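Local structure of protein Pcdhgb2 (Mus musculus, 5SZR) at residues Glu226-Gly231 against Val277-Ala282. The protein is a protocadherin whose extracellular cadherin domains bind calcium, and probably mediates calcium-dependent cell adhesion that may help establish specific neuronal connections. Residues are numbered along the deposited sequence; the frame is centred on the assembly and turned at random.
Sequences ENNPPG and VFAQRA. With CA (calcium ion), chain P; CA (calcium ion), chain Q.
N228 reaches across to the backbone of R281 in the third of four cadherin repeats of this fragment, a beta sandwich, near its calcium-binding junction with the next. Loop 226-231, between strands 219-225 and 232-240, runs roughly antiparallel to 277-282, the end of strand 276-279 and the turn after it. The close packing centres on the buried N228 amide. N228 CG sits between the backbone N and the carbonyl carbon (chi1 60°). ND2 donates to R281 O at 3.0 Å from above the carbonyl plane and lies 3.4 Å from A279 CB. A weak bond to P229 O engages ND2 as well, while OD1 accepts from F283 N. An alanine here would probably leave R281 O and F283 N without these mates and open a gap beside A279 CB. A282 CB packs 3.3 Å from N228 O. The P230 and F278 contacts are looser: P230 CB lies 3.8 Å from Q280 O, and G231 O meets the F278 ring edge at CD1. E226 does not touch 277-282; its OE2 binds one calcium ion (2.3 Å), shared with D284 and E286, and OE1 the other (2.8 Å). On the exposed side one tight link remains: G231 N donates to A279 O at 2.7 Å, nearly in line with the C=O bond.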
ATOM      1  N   GLU A 226     -31.079 -21.662   9.979  1.00 55.13           N
ATOM      2  CA  GLU A 226     -31.413 -23.008   9.537  1.00 58.25           C
ATOM      3  C   GLU A 226     -32.306 -22.986   8.304  1.00 59.75           C
ATOM      4  O   GLU A 226     -33.017 -22.007   8.048  1.00 60.23           O
ATOM      5  CB  GLU A 226     -32.103 -23.728  10.694  1.00 63.38           C
ATOM      6  CG  GLU A 226     -32.560 -25.133  10.476  1.00 68.03           C
ATOM      7  CD  GLU A 226     -33.117 -25.711  11.755  1.00 68.21           C
ATOM      8  OE1 GLU A 226     -33.888 -25.009  12.442  1.00 64.55           O
ATOM      9  OE2 GLU A 226     -32.742 -26.846  12.095  1.00 74.01           O
ATOM     10  N   ASN A 227     -32.256 -24.077   7.537  1.00 60.64           N
ATOM     11  CA  ASN A 227     -33.120 -24.318   6.381  1.00 61.51           C
ATOM     12  C   ASN A 227     -32.861 -23.332   5.249  1.00 61.25           C
ATOM     13  O   ASN A 227     -33.716 -23.138   4.376  1.00 61.07           O
ATOM     14  CB  ASN A 227     -34.600 -24.305   6.778  1.00 58.89           C
ATOM     15  CG  ASN A 227     -34.910 -25.318   7.861  1.00 60.59           C
ATOM     16  OD1 ASN A 227     -34.354 -26.414   7.874  1.00 61.76           O
ATOM     17  ND2 ASN A 227     -35.793 -24.950   8.784  1.00 60.44           N
ATOM     18  N   ASN A 228     -31.693 -22.698   5.273  1.00 59.12           N
ATOM     19  CA  ASN A 228     -31.230 -21.868   4.177  1.00 58.91           C
ATOM     20  C   ASN A 228     -31.260 -22.652   2.866  1.00 60.46           C
ATOM     21  O   ASN A 228     -31.034 -23.866   2.851  1.00 61.46           O
ATOM     22  CB  ASN A 228     -29.805 -21.415   4.450  1.00 57.83           C
ATOM     23  CG  ASN A 228     -28.858 -22.589   4.601  1.00 59.08           C
ATOM     24  OD1 ASN A 228     -28.927 -23.338   5.580  1.00 58.54           O
ATOM     25  ND2 ASN A 228     -27.989 -22.777   3.615  1.00 59.66           N
ATOM     26  N   PRO A 229     -31.518 -21.983   1.744  1.00 61.36           N
ATOM     27  CA  PRO A 229     -31.350 -22.647   0.456  1.00 66.14           C
ATOM     28  C   PRO A 229     -29.898 -23.025   0.257  1.00 65.44           C
ATOM     29  O   PRO A 229     -28.989 -22.345   0.766  1.00 55.87           O
ATOM     30  CB  PRO A 229     -31.797 -21.578  -0.555  1.00 66.35           C
ATOM     31  CG  PRO A 229     -32.496 -20.522   0.244  1.00 64.81           C
ATOM     32  CD  PRO A 229     -31.889 -20.566   1.601  1.00 60.33           C
ATOM     33  N   PRO A 230     -29.629 -24.117  -0.451  1.00 68.54           N
ATOM     34  CA  PRO A 230     -28.248 -24.391  -0.852  1.00 66.30           C
ATOM     35  C   PRO A 230     -27.775 -23.308  -1.804  1.00 65.52           C
ATOM     36  O   PRO A 230     -28.560 -22.733  -2.562  1.00 61.16           O
ATOM     37  CB  PRO A 230     -28.336 -25.753  -1.551  1.00 68.79           C
ATOM     38  CG  PRO A 230     -29.670 -26.289  -1.214  1.00 63.38           C
ATOM     39  CD  PRO A 230     -30.560 -25.121  -0.974  1.00 62.92           C
ATOM     40  N   GLY A 231     -26.478 -23.020  -1.745  1.00 61.37           N
ATOM     41  CA  GLY A 231     -25.927 -21.932  -2.526  1.00 63.88           C
ATOM     42  C   GLY A 231     -26.183 -20.550  -1.970  1.00 65.66           C
ATOM     43  O   GLY A 231     -26.147 -19.574  -2.724  1.00 67.38           O
ATOM     44  N   VAL A 277     -18.327 -16.603   0.906  1.00 46.81           N
ATOM     45  CA  VAL A 277     -18.454 -17.948   1.457  1.00 48.22           C
ATOM     46  C   VAL A 277     -19.899 -18.399   1.276  1.00 50.59           C
ATOM     47  O   VAL A 277     -20.828 -17.726   1.740  1.00 52.35           O
ATOM     48  CB  VAL A 277     -18.043 -17.987   2.935  1.00 46.43           C
ATOM     49  CG1 VAL A 277     -18.232 -19.387   3.500  1.00 45.61           C
ATOM     50  CG2 VAL A 277     -16.605 -17.524   3.097  1.00 45.67           C
ATOM     51  N   PHE A 278     -20.093 -19.532   0.604  1.00 49.62           N
ATOM     52  CA  PHE A 278     -21.418 -20.073   0.330  1.00 50.02           C
ATOM     53  C   PHE A 278     -21.701 -21.270   1.220  1.00 50.00           C
ATOM     54  O   PHE A 278     -20.814 -22.092   1.474  1.00 48.42           O
ATOM     55  CB  PHE A 278     -21.559 -20.518  -1.128  1.00 50.38           C
ATOM     56  CG  PHE A 278     -21.435 -19.405  -2.122  1.00 51.91           C
ATOM     57  CD1 PHE A 278     -22.565 -18.763  -2.603  1.00 51.75           C
ATOM     58  CD2 PHE A 278     -20.186 -19.010  -2.588  1.00 49.35           C
ATOM     59  CE1 PHE A 278     -22.455 -17.739  -3.525  1.00 53.90           C
ATOM     60  CE2 PHE A 278     -20.069 -17.987  -3.513  1.00 50.87           C
ATOM     61  CZ  PHE A 278     -21.206 -17.348  -3.982  1.00 53.22           C
ATOM     62  N   ALA A 279     -22.948 -21.375   1.676  1.00 52.92           N
ATOM     63  CA  ALA A 279     -23.440 -22.607   2.278  1.00 51.13           C
ATOM     64  C   ALA A 279     -23.857 -23.550   1.160  1.00 56.57           C
ATOM     65  O   ALA A 279     -24.709 -23.203   0.336  1.00 60.77           O
ATOM     66  CB  ALA A 279     -24.611 -22.319   3.215  1.00 47.91           C
ATOM     67  N   GLN A 280     -23.249 -24.734   1.119  1.00 57.88           N
ATOM     68  CA  GLN A 280     -23.490 -25.686   0.044  1.00 61.17           C
ATOM     69  C   GLN A 280     -24.687 -26.593   0.297  1.00 62.87           C
ATOM     70  O   GLN A 280     -25.048 -27.376  -0.587  1.00 63.30           O
ATOM     71  CB  GLN A 280     -22.241 -26.547  -0.181  1.00 64.24           C
ATOM     72  CG  GLN A 280     -20.960 -25.743  -0.381  1.00 64.76           C
ATOM     73  CD  GLN A 280     -20.757 -25.299  -1.815  1.00 67.30           C
ATOM     74  OE1 GLN A 280     -19.905 -25.834  -2.523  1.00 69.56           O
ATOM     75  NE2 GLN A 280     -21.538 -24.315  -2.251  1.00 67.36           N
ATOM     76  N   ARG A 281     -25.305 -26.508   1.473  1.00 61.81           N
ATOM     77  CA  ARG A 281     -26.447 -27.347   1.800  1.00 61.06           C
ATOM     78  C   ARG A 281     -27.353 -26.600   2.763  1.00 61.06           C
ATOM     79  O   ARG A 281     -26.956 -25.607   3.378  1.00 61.64           O
ATOM     80  CB  ARG A 281     -26.011 -28.674   2.425  1.00 62.39           C
ATOM     81  CG  ARG A 281     -25.353 -28.510   3.788  1.00 64.08           C
ATOM     82  CD  ARG A 281     -25.422 -29.791   4.604  1.00 68.86           C
ATOM     83  NE  ARG A 281     -24.768 -30.911   3.933  1.00 73.30           N
ATOM     84  CZ  ARG A 281     -24.524 -32.082   4.509  1.00 76.15           C
ATOM     85  NH1 ARG A 281     -23.923 -33.047   3.828  1.00 78.87           N
ATOM     86  NH2 ARG A 281     -24.879 -32.287   5.770  1.00 76.91           N
ATOM     87  N   ALA A 282     -28.580 -27.097   2.897  1.00 62.23           N
ATOM     88  CA  ALA A 282     -29.502 -26.579   3.898  1.00 58.97           C
ATOM     89  C   ALA A 282     -29.069 -27.057   5.278  1.00 56.07           C
ATOM     90  O   ALA A 282     -29.040 -28.263   5.543  1.00 56.52           O
ATOM     91  CB  ALA A 282     -30.928 -27.034   3.596  1.00 62.40           C
TER
HETATM   92 CA    CA P 713     -34.433 -28.320  11.628  1.00 50.04          CA
HETATM   93 CA    CA Q 714     -35.308 -25.989  14.688  1.00 52.64          CA
HETATM   94  O   HOH W   1     -34.083 -28.702   9.285  1.00 54.08           O
HETATM   95  O   HOH W   2     -35.986 -30.370  11.964  1.00 42.55           O